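Local coordinates for protein kinase containing Z-DNA binding domains (Danio rerio, PDB 4LB6), which binds left-handed Z-DNA through this Zalpha domain and, as its family suggests, probably phosphorylates the translation initiation factor eIF2alpha, at residues 46-56 against 63-71. Numbering follows the deposited sequence.
Sequences LYSLQASKQVF and KRPVWNLVE. With nucleotides of chain B.
P65, following R64, whose NE bonds OP2 of DG3 of chain B with the phosphate at the edge of the guanidinium and in its plane, brings CG within 4.2 Å of Y47 OH. Both meet OP1 of DC4 of chain B, which the tyrosine OH bonds at 2.5 Å. V66 then enters the hairpin, where a water joins its carbonyl to that of F56. W67 carries the contact. With CG beside the backbone N (chi1 -65°), its indole reaches helix 39-51, and its six-membered edge points into the face of Y47 in a T-shaped pair, centroids 5.0 Å apart and planes at 83°. L46 CD1 lies squarely over the five-membered ring, 3.6 Å from its centroid, while Q50 CB sits at the indole edge and V55 CG2 reaches CE3. N68 makes the reciprocal backbone pair with F56, and N68 CB lies beside the F56 ring. L69 and V55 form an antiparallel non-hydrogen-bonded pair with diverging side chains, though L69 CD2 comes back to 4.0 Å from V55 CG1. Finally V70 N donates to Q54 O, just past the Schellman motif, with K53 as its C-prime residue, that closes helix 39-51. This is the winged helix-turn-helix design, with W67 packing between recognition helix and wing. Guanine C8 of DG5 of chain B covers the opposite face of Y47, 3.4 Å above its plane; the sandwiched ring is consistent with a tyrosine positioned to read Z-DNA.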
# COMPACT_ATOMS: atom_id res chain seq x y z
N LEU A 46 2.74 5.24 -19.78
CA LEU A 46 1.54 6.09 -19.79
C LEU A 46 1.92 7.56 -19.90
O LEU A 46 1.33 8.32 -20.71
CB LEU A 46 0.75 5.88 -18.49
CG LEU A 46 -0.11 4.60 -18.53
CD1 LEU A 46 -0.64 4.31 -17.09
CD2 LEU A 46 -1.28 4.72 -19.47
N TYR A 47 2.92 7.97 -19.11
CA TYR A 47 3.36 9.38 -19.13
C TYR A 47 3.94 9.72 -20.50
O TYR A 47 3.66 10.80 -21.07
CB TYR A 47 4.33 9.74 -17.97
CG TYR A 47 3.52 9.98 -16.70
CD1 TYR A 47 3.22 8.93 -15.82
CD2 TYR A 47 2.93 11.24 -16.47
CE1 TYR A 47 2.42 9.15 -14.68
CE2 TYR A 47 2.15 11.48 -15.34
CZ TYR A 47 1.86 10.44 -14.46
OH TYR A 47 1.09 10.70 -13.32
N SER A 48 4.74 8.81 -21.04
CA SER A 48 5.23 8.99 -22.44
C SER A 48 4.13 9.07 -23.50
O SER A 48 4.21 9.88 -24.45
CB SER A 48 6.20 7.86 -22.81
OG SER A 48 6.50 7.96 -24.20
N LEU A 49 3.12 8.21 -23.39
CA LEU A 49 1.99 8.26 -24.31
C LEU A 49 1.15 9.52 -24.11
O LEU A 49 0.50 9.99 -25.03
CB LEU A 49 1.08 7.05 -24.14
CG LEU A 49 1.64 5.73 -24.60
CD1 LEU A 49 0.96 4.52 -23.92
CD2 LEU A 49 1.48 5.68 -26.13
N GLN A 50 1.11 10.02 -22.89
CA GLN A 50 0.38 11.25 -22.64
C GLN A 50 1.11 12.42 -23.37
O GLN A 50 0.49 13.34 -23.98
CB GLN A 50 0.31 11.49 -21.13
CG GLN A 50 -0.10 12.90 -20.73
CD GLN A 50 0.27 13.23 -19.29
OE1 GLN A 50 -0.62 13.39 -18.47
NE2 GLN A 50 1.58 13.34 -18.99
N ALA A 51 2.44 12.36 -23.34
CA ALA A 51 3.24 13.45 -23.91
C ALA A 51 3.02 13.42 -25.40
O ALA A 51 3.06 14.46 -26.04
CB ALA A 51 4.72 13.30 -23.58
N SER A 52 2.74 12.23 -25.95
CA SER A 52 2.54 12.07 -27.39
C SER A 52 1.08 12.11 -27.83
O SER A 52 0.75 11.72 -28.96
CB SER A 52 3.26 10.84 -27.93
OG SER A 52 2.67 9.64 -27.45
N LYS A 53 0.24 12.63 -26.95
CA LYS A 53 -1.18 12.84 -27.18
C LYS A 53 -1.95 11.60 -27.57
O LYS A 53 -2.96 11.69 -28.27
CB LYS A 53 -1.44 13.94 -28.23
CG LYS A 53 -0.99 15.33 -27.82
CD LYS A 53 -1.77 15.91 -26.61
CE LYS A 53 -1.55 17.43 -26.48
NZ LYS A 53 -1.62 17.91 -25.04
N GLN A 54 -1.49 10.43 -27.11
CA GLN A 54 -2.21 9.19 -27.37
C GLN A 54 -3.15 8.75 -26.22
O GLN A 54 -4.13 8.08 -26.45
CB GLN A 54 -1.21 8.08 -27.72
CG GLN A 54 -0.57 8.27 -29.08
CD GLN A 54 0.57 7.30 -29.33
OE1 GLN A 54 1.74 7.65 -29.15
NE2 GLN A 54 0.24 6.07 -29.75
N VAL A 55 -2.85 9.15 -24.98
CA VAL A 55 -3.72 8.90 -23.84
C VAL A 55 -3.77 10.18 -23.01
O VAL A 55 -2.95 11.09 -23.18
CB VAL A 55 -3.20 7.75 -22.90
CG1 VAL A 55 -2.93 6.44 -23.71
CG2 VAL A 55 -1.94 8.22 -22.16
N PHE A 56 -4.70 10.25 -22.08
CA PHE A 56 -4.70 11.41 -21.17
C PHE A 56 -5.11 10.98 -19.80
O PHE A 56 -5.74 9.95 -19.62
CB PHE A 56 -5.62 12.54 -21.65
CG PHE A 56 -7.08 12.16 -21.68
CD1 PHE A 56 -7.56 11.34 -22.66
CD2 PHE A 56 -7.95 12.61 -20.70
CE1 PHE A 56 -8.91 10.99 -22.71
CE2 PHE A 56 -9.28 12.27 -20.73
CZ PHE A 56 -9.77 11.46 -21.74
N LYS A 63 -5.81 11.34 -5.53
CA LYS A 63 -6.36 10.09 -6.05
C LYS A 63 -5.50 9.48 -7.12
O LYS A 63 -4.62 10.13 -7.69
CB LYS A 63 -7.76 10.31 -6.61
CG LYS A 63 -8.81 10.59 -5.58
CD LYS A 63 -10.19 10.58 -6.23
CE LYS A 63 -10.34 9.29 -7.05
NZ LYS A 63 -11.60 9.16 -7.83
N ARG A 64 -5.74 8.20 -7.38
CA ARG A 64 -5.08 7.57 -8.50
C ARG A 64 -5.46 8.30 -9.75
O ARG A 64 -6.64 8.45 -10.01
CB ARG A 64 -5.55 6.13 -8.63
CG ARG A 64 -5.52 5.40 -7.32
CD ARG A 64 -5.45 3.92 -7.59
NE ARG A 64 -4.55 3.38 -6.59
CZ ARG A 64 -4.56 2.13 -6.18
NH1 ARG A 64 -5.45 1.29 -6.69
NH2 ARG A 64 -3.66 1.75 -5.28
N PRO A 65 -4.47 8.70 -10.54
CA PRO A 65 -4.82 9.24 -11.85
C PRO A 65 -5.58 8.16 -12.60
O PRO A 65 -5.40 6.96 -12.32
CB PRO A 65 -3.47 9.50 -12.51
CG PRO A 65 -2.49 9.69 -11.31
CD PRO A 65 -3.02 8.72 -10.29
N VAL A 66 -6.48 8.60 -13.47
CA VAL A 66 -7.24 7.69 -14.29
C VAL A 66 -6.94 7.98 -15.73
O VAL A 66 -7.02 9.13 -16.18
CB VAL A 66 -8.76 7.83 -13.99
CG1 VAL A 66 -9.55 7.15 -15.05
CG2 VAL A 66 -9.09 7.24 -12.59
N TRP A 67 -6.64 6.93 -16.48
CA TRP A 67 -6.11 7.08 -17.82
C TRP A 67 -7.15 6.66 -18.84
O TRP A 67 -7.94 5.77 -18.56
CB TRP A 67 -4.86 6.20 -17.96
CG TRP A 67 -3.76 6.67 -17.05
CD1 TRP A 67 -3.51 6.26 -15.78
CD2 TRP A 67 -2.78 7.65 -17.36
NE1 TRP A 67 -2.39 6.94 -15.26
CE2 TRP A 67 -1.95 7.82 -16.21
CE3 TRP A 67 -2.54 8.43 -18.49
CZ2 TRP A 67 -0.87 8.72 -16.19
CZ3 TRP A 67 -1.49 9.32 -18.46
CH2 TRP A 67 -0.67 9.45 -17.32
N ASN A 68 -7.14 7.29 -20.01
CA ASN A 68 -7.95 6.80 -21.13
C ASN A 68 -7.32 7.19 -22.46
O ASN A 68 -6.40 8.00 -22.52
CB ASN A 68 -9.37 7.35 -21.02
CG ASN A 68 -10.39 6.48 -21.74
OD1 ASN A 68 -10.02 5.51 -22.41
ND2 ASN A 68 -11.66 6.84 -21.62
N LEU A 69 -7.81 6.61 -23.55
CA LEU A 69 -7.38 7.02 -24.87
C LEU A 69 -7.89 8.41 -25.22
O LEU A 69 -9.01 8.78 -24.93
CB LEU A 69 -7.92 6.01 -25.92
CG LEU A 69 -7.36 4.60 -25.80
CD1 LEU A 69 -7.86 3.73 -26.92
CD2 LEU A 69 -5.82 4.61 -25.83
N VAL A 70 -7.04 9.19 -25.87
CA VAL A 70 -7.46 10.43 -26.48
C VAL A 70 -8.53 10.09 -27.56
O VAL A 70 -8.38 9.11 -28.28
CB VAL A 70 -6.22 11.12 -27.10
CG1 VAL A 70 -6.62 12.25 -28.01
CG2 VAL A 70 -5.26 11.58 -25.99
N GLU A 71 -9.63 10.84 -27.60
CA GLU A 71 -10.60 10.77 -28.72
C GLU A 71 -11.13 9.40 -29.17
O GLU A 71 -10.95 8.38 -28.49
CB GLU A 71 -10.02 11.50 -29.93
CG GLU A 71 -10.19 12.97 -29.80
CD GLU A 71 -11.66 13.33 -29.71
OE1 GLU A 71 -12.38 13.22 -30.73
OE2 GLU A 71 -12.10 13.72 -28.60
P DG B 5 5.93 4.68 -10.50
OP1 DG B 5 4.59 4.06 -10.45
OP2 DG B 5 7.19 3.94 -10.12
O5' DG B 5 6.11 5.31 -11.94
C5' DG B 5 7.40 5.95 -12.36
C4' DG B 5 7.22 6.67 -13.67
O4' DG B 5 6.22 7.70 -13.58
C3' DG B 5 8.51 7.46 -14.05
O3' DG B 5 9.21 6.55 -14.91
C2' DG B 5 7.97 8.61 -14.85
C1' DG B 5 6.55 8.86 -14.36
N9 DG B 5 6.31 9.99 -13.46
C8 DG B 5 5.36 10.96 -13.68
N7 DG B 5 5.24 11.83 -12.70
C5 DG B 5 6.22 11.45 -11.78
C6 DG B 5 6.51 12.02 -10.50
O6 DG B 5 5.98 12.99 -9.97
N1 DG B 5 7.50 11.32 -9.81
C2 DG B 5 8.08 10.16 -10.30
N2 DG B 5 9.01 9.56 -9.50
N3 DG B 5 7.76 9.64 -11.52
C4 DG B 5 6.82 10.31 -12.19
P DG B 3 -2.13 5.73 -5.10
OP1 DG B 3 -3.46 5.93 -4.43
OP2 DG B 3 -1.82 4.65 -6.04
O5' DG B 3 -2.04 7.15 -5.86
C5' DG B 3 -0.83 7.46 -6.61
C4' DG B 3 -0.79 8.92 -6.97
O4' DG B 3 -0.92 9.81 -5.78
C3' DG B 3 0.50 9.27 -7.76
O3' DG B 3 0.21 9.15 -9.20
C2' DG B 3 0.62 10.79 -7.41
C1' DG B 3 -0.09 10.96 -6.03
N9 DG B 3 0.75 11.07 -4.81
C8 DG B 3 0.62 11.99 -3.80
N7 DG B 3 1.46 11.84 -2.83
C5 DG B 3 2.17 10.67 -3.16
C6 DG B 3 3.19 10.04 -2.44
O6 DG B 3 3.61 10.37 -1.34
N1 DG B 3 3.68 8.90 -3.07
C2 DG B 3 3.14 8.47 -4.26
N2 DG B 3 3.69 7.34 -4.67
N3 DG B 3 2.15 9.06 -4.97
C4 DG B 3 1.77 10.19 -4.37
P DC B 4 1.14 8.40 -10.22
OP1 DC B 4 0.81 8.79 -11.66
OP2 DC B 4 1.06 6.92 -9.84
O5' DC B 4 2.59 8.90 -10.02
C5' DC B 4 3.70 8.59 -10.99
C4' DC B 4 4.97 8.10 -10.34
O4' DC B 4 5.44 9.18 -9.45
C3' DC B 4 4.77 6.85 -9.43
O3' DC B 4 5.90 5.94 -9.52
C2' DC B 4 4.72 7.50 -8.00
C1' DC B 4 5.76 8.60 -8.22
N1 DC B 4 5.58 9.64 -7.20
C2 DC B 4 6.32 9.56 -6.03
O2 DC B 4 7.13 8.66 -5.89
N3 DC B 4 6.11 10.49 -5.05
C4 DC B 4 5.17 11.44 -5.23
N4 DC B 4 5.06 12.33 -4.18
C5 DC B 4 4.36 11.51 -6.40
C6 DC B 4 4.60 10.58 -7.33
O HOH W 1 -8.51 9.86 -18.40